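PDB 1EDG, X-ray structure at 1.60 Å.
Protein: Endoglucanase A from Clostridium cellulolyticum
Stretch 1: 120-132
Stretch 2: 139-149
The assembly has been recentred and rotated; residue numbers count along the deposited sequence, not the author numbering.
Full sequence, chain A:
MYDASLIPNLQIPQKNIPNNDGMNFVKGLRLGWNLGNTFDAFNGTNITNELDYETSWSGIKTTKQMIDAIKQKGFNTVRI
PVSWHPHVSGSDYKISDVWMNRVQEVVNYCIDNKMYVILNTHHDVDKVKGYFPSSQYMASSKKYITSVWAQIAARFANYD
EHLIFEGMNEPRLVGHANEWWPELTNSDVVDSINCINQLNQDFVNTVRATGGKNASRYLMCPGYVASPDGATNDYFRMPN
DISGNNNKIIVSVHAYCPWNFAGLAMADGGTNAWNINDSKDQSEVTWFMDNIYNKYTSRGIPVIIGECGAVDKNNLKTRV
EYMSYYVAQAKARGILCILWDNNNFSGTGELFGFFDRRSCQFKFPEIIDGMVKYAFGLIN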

# COMPACT_ATOMS: atom_id res chain seq x y z
N ASN A 120 -2.48 -3.49 7.59
CA ASN A 120 -1.31 -4.34 7.33
C ASN A 120 -0.33 -4.39 8.50
O ASN A 120 -0.69 -4.04 9.63
CB ASN A 120 -0.56 -3.81 6.08
CG ASN A 120 0.35 -2.58 6.37
OD1 ASN A 120 0.50 -2.14 7.52
ND2 ASN A 120 0.99 -2.07 5.34
N THR A 121 0.83 -5.00 8.25
CA THR A 121 1.94 -4.95 9.20
C THR A 121 2.89 -4.15 8.30
O THR A 121 2.96 -4.39 7.08
CB THR A 121 2.58 -6.32 9.59
OG1 THR A 121 3.17 -6.95 8.44
CG2 THR A 121 1.56 -7.22 10.24
N HIS A 122 3.58 -3.16 8.87
CA HIS A 122 4.44 -2.31 8.06
C HIS A 122 5.93 -2.46 8.32
O HIS A 122 6.55 -3.40 7.82
CB HIS A 122 3.98 -0.85 8.18
CG HIS A 122 4.14 -0.06 6.92
ND1 HIS A 122 5.17 0.84 6.72
CD2 HIS A 122 3.39 -0.01 5.79
CE1 HIS A 122 5.04 1.41 5.53
NE2 HIS A 122 3.97 0.91 4.95
N HIS A 123 6.52 -1.55 9.10
CA HIS A 123 7.96 -1.61 9.38
C HIS A 123 8.23 -2.63 10.49
O HIS A 123 8.65 -2.27 11.60
CB HIS A 123 8.49 -0.22 9.77
CG HIS A 123 8.43 0.79 8.67
ND1 HIS A 123 7.93 2.07 8.85
CD2 HIS A 123 8.84 0.73 7.38
CE1 HIS A 123 8.05 2.75 7.73
NE2 HIS A 123 8.59 1.96 6.82
N ASP A 124 7.96 -3.90 10.19
CA ASP A 124 8.15 -4.97 11.15
C ASP A 124 9.21 -5.98 10.73
O ASP A 124 9.24 -7.11 11.24
CB ASP A 124 6.82 -5.67 11.45
CG ASP A 124 5.90 -4.82 12.31
OD1 ASP A 124 6.39 -3.89 12.98
OD2 ASP A 124 4.68 -5.10 12.35
N VAL A 125 10.06 -5.60 9.78
CA VAL A 125 11.14 -6.46 9.33
C VAL A 125 12.27 -6.16 10.31
O VAL A 125 12.94 -5.12 10.20
CB VAL A 125 11.61 -6.11 7.89
CG1 VAL A 125 12.69 -7.11 7.43
CG2 VAL A 125 10.44 -6.12 6.92
N ASP A 126 12.45 -7.04 11.29
CA ASP A 126 13.45 -6.87 12.33
C ASP A 126 13.76 -8.26 12.88
O ASP A 126 12.88 -8.93 13.40
CB ASP A 126 12.87 -6.00 13.45
CG ASP A 126 13.90 -5.61 14.50
OD1 ASP A 126 14.36 -6.49 15.24
OD2 ASP A 126 14.24 -4.42 14.57
N LYS A 127 15.03 -8.66 12.80
CA LYS A 127 15.46 -9.98 13.26
C LYS A 127 15.09 -10.35 14.69
O LYS A 127 14.74 -11.49 14.98
CB LYS A 127 16.97 -10.12 13.07
CG LYS A 127 17.39 -10.11 11.62
CD LYS A 127 18.89 -10.00 11.46
CE LYS A 127 19.27 -10.04 9.99
NZ LYS A 127 20.72 -9.84 9.76
N VAL A 128 15.16 -9.37 15.59
CA VAL A 128 14.86 -9.60 17.00
C VAL A 128 13.40 -9.43 17.40
O VAL A 128 12.82 -10.31 18.03
CB VAL A 128 15.71 -8.66 17.89
CG1 VAL A 128 15.44 -8.94 19.36
CG2 VAL A 128 17.19 -8.82 17.57
N LYS A 129 12.82 -8.30 17.02
CA LYS A 129 11.45 -7.96 17.38
C LYS A 129 10.33 -8.36 16.42
O LYS A 129 9.18 -8.46 16.84
CB LYS A 129 11.37 -6.47 17.68
CG LYS A 129 12.06 -6.05 18.97
CD LYS A 129 12.13 -4.53 19.09
CE LYS A 129 12.40 -4.09 20.52
NZ LYS A 129 11.27 -4.45 21.44
N GLY A 130 10.65 -8.55 15.14
CA GLY A 130 9.62 -8.91 14.18
C GLY A 130 9.99 -10.12 13.35
O GLY A 130 10.38 -11.16 13.90
N TYR A 131 9.88 -10.00 12.03
CA TYR A 131 10.22 -11.10 11.13
C TYR A 131 11.36 -10.67 10.21
O TYR A 131 11.67 -9.48 10.12
CB TYR A 131 8.99 -11.55 10.30
CG TYR A 131 8.53 -10.57 9.23
CD1 TYR A 131 7.64 -9.53 9.54
CD2 TYR A 131 9.00 -10.67 7.93
CE1 TYR A 131 7.24 -8.62 8.56
CE2 TYR A 131 8.60 -9.75 6.94
CZ TYR A 131 7.73 -8.73 7.27
OH TYR A 131 7.36 -7.81 6.31
N PHE A 132 12.03 -11.63 9.59
CA PHE A 132 13.13 -11.36 8.67
C PHE A 132 13.06 -12.52 7.69
O PHE A 132 13.19 -13.68 8.08
CB PHE A 132 14.48 -11.31 9.38
CG PHE A 132 15.58 -10.71 8.54
CD1 PHE A 132 15.76 -9.33 8.51
CD2 PHE A 132 16.40 -11.51 7.76
CE1 PHE A 132 16.75 -8.75 7.70
CE2 PHE A 132 17.40 -10.94 6.95
CZ PHE A 132 17.57 -9.57 6.92
N ALA A 139 11.93 -19.57 12.03
CA ALA A 139 11.25 -19.94 13.27
C ALA A 139 10.56 -18.76 13.93
O ALA A 139 9.36 -18.80 14.22
CB ALA A 139 12.23 -20.58 14.24
N SER A 140 11.32 -17.70 14.19
CA SER A 140 10.76 -16.51 14.83
C SER A 140 9.80 -15.77 13.89
O SER A 140 8.76 -15.26 14.33
CB SER A 140 11.88 -15.58 15.30
OG SER A 140 12.87 -15.43 14.29
N SER A 141 10.14 -15.73 12.60
CA SER A 141 9.31 -15.05 11.60
C SER A 141 7.92 -15.66 11.54
O SER A 141 6.92 -14.94 11.56
CB SER A 141 9.97 -15.10 10.22
OG SER A 141 11.18 -14.36 10.20
N LYS A 142 7.84 -16.99 11.50
CA LYS A 142 6.56 -17.68 11.47
C LYS A 142 5.77 -17.39 12.73
O LYS A 142 4.56 -17.16 12.68
CB LYS A 142 6.75 -19.19 11.35
CG LYS A 142 7.14 -19.67 9.97
CD LYS A 142 7.50 -21.15 10.01
CE LYS A 142 7.09 -21.85 8.73
NZ LYS A 142 5.61 -22.03 8.69
N LYS A 143 6.45 -17.40 13.88
CA LYS A 143 5.77 -17.14 15.14
C LYS A 143 5.21 -15.73 15.17
O LYS A 143 4.08 -15.51 15.62
CB LYS A 143 6.71 -17.35 16.33
CG LYS A 143 7.34 -18.73 16.37
CD LYS A 143 6.31 -19.84 16.16
CE LYS A 143 6.97 -21.19 15.86
NZ LYS A 143 7.76 -21.22 14.58
N TYR A 144 5.98 -14.77 14.66
CA TYR A 144 5.54 -13.38 14.63
C TYR A 144 4.29 -13.19 13.76
O TYR A 144 3.26 -12.70 14.23
CB TYR A 144 6.67 -12.47 14.12
CG TYR A 144 6.30 -11.00 14.15
CD1 TYR A 144 6.30 -10.28 15.35
CD2 TYR A 144 5.89 -10.33 12.98
CE1 TYR A 144 5.89 -8.95 15.40
CE2 TYR A 144 5.48 -9.00 13.03
CZ TYR A 144 5.48 -8.32 14.24
OH TYR A 144 5.06 -7.01 14.31
N ILE A 145 4.39 -13.62 12.50
CA ILE A 145 3.29 -13.50 11.55
C ILE A 145 2.01 -14.20 12.02
O ILE A 145 0.92 -13.62 11.97
CB ILE A 145 3.72 -14.03 10.14
CG1 ILE A 145 4.74 -13.08 9.49
CG2 ILE A 145 2.51 -14.21 9.22
CD1 ILE A 145 4.20 -11.67 9.17
N THR A 146 2.13 -15.43 12.50
CA THR A 146 0.96 -16.17 12.96
C THR A 146 0.33 -15.61 14.25
O THR A 146 -0.90 -15.54 14.36
CB THR A 146 1.27 -17.68 13.14
OG1 THR A 146 2.34 -17.84 14.08
CG2 THR A 146 1.69 -18.29 11.81
N SER A 147 1.16 -15.19 15.20
CA SER A 147 0.66 -14.64 16.46
C SER A 147 -0.05 -13.31 16.26
O SER A 147 -1.17 -13.09 16.74
CB SER A 147 1.80 -14.44 17.46
OG SER A 147 2.48 -15.66 17.72
N VAL A 148 0.62 -12.40 15.56
CA VAL A 148 0.08 -11.07 15.29
C VAL A 148 -1.21 -11.15 14.46
O VAL A 148 -2.22 -10.53 14.81
CB VAL A 148 1.14 -10.18 14.60
CG1 VAL A 148 0.51 -8.92 14.04
CG2 VAL A 148 2.22 -9.80 15.61
N TRP A 149 -1.20 -11.96 13.40
CA TRP A 149 -2.40 -12.07 12.58
C TRP A 149 -3.56 -12.78 13.25
O TRP A 149 -4.72 -12.44 12.98
CB TRP A 149 -2.07 -12.61 11.19
CG TRP A 149 -1.56 -11.51 10.31
CD1 TRP A 149 -0.29 -11.35 9.86
CD2 TRP A 149 -2.30 -10.37 9.87
NE1 TRP A 149 -0.19 -10.17 9.17
CE2 TRP A 149 -1.41 -9.54 9.16
CE3 TRP A 149 -3.64 -9.96 10.02
CZ2 TRP A 149 -1.80 -8.32 8.59
CZ3 TRP A 149 -4.02 -8.75 9.46
CH2 TRP A 149 -3.11 -7.95 8.75
O HOH W 1 12.72 -12.83 13.49

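Residues 139-149 form a continuous segment of helix, and residues 120-132 wrap along one side of it as an irregular loop. The two backbones come closest at the C-terminal end of the loop, where the CA atoms of Y131 and S141 lie 4.1 Å apart; they diverge toward T121 and V148, whose CA atoms are 8.8 Å apart. Together the stretches bury 511 Å².

The loop satisfies much of its own backbone before it meets the helix. Y131 N donates to D124 O (3.1 Å) and D126 N to Y131 O (2.8 Å), while G130 N reaches D126 O at 2.9 Å, closing a tight turn. The D126 carboxylate braces this turn from within: OD1 accepts a nearly linear bond from K129 N (3.0 Å) and a weak one from V128 N (3.0 Å). In the helix, the i to i+4 bonds run unbroken from K143 N to A139 O (3.2 Å) through W149 N to I145 O (3.0 Å). Both direct hydrogen bonds between helix and loop involve helix side chains, those of Y144 and S141.

Y144 is the centre of that contact. Its chi1 is t, and its ring extends to the turn, where G130 CA sits over one face, 3.8 Å from the ring centroid and 11° off the normal, in a CH-pi contact. G130 has no side chain, and an ideal CB here would lie 2.1 Å from D124 O, too close for the fold of the loop. At the ring edge, Y144 OH donates to D124 OD2 (2.8 Å), giving the buried carboxylate a neutral donor; both carboxylate oxygens also have partners elsewhere in the structure.

S141 supplies the second direct bond. F132 N donates to S141 OG at 2.9 Å with an angle of 175°, so a helix side chain satisfies a loop amide. Beside it, the Y131 ring lies against apolar neighbours, with CD1 3.9 Å from Y144 CD2 and 4.1 Å from I145 CD1.

A water completes the polar link near the start of the helical segment. It accepts from S140 OG (2.7 Å) and donates to K127 O (2.8 Å) and G130 O (2.9 Å), bridging a gap too wide for direct bonding: S140 OG is 4.4 Å from K127 O.

At the other end the contact is van der Waals. T121 CG2 lies 3.6 Å from W149 NE1 and 4.3 Å from V148 CG1, leaving the polar atoms T121 OG1 and W149 NE1 to bond elsewhere in the structure.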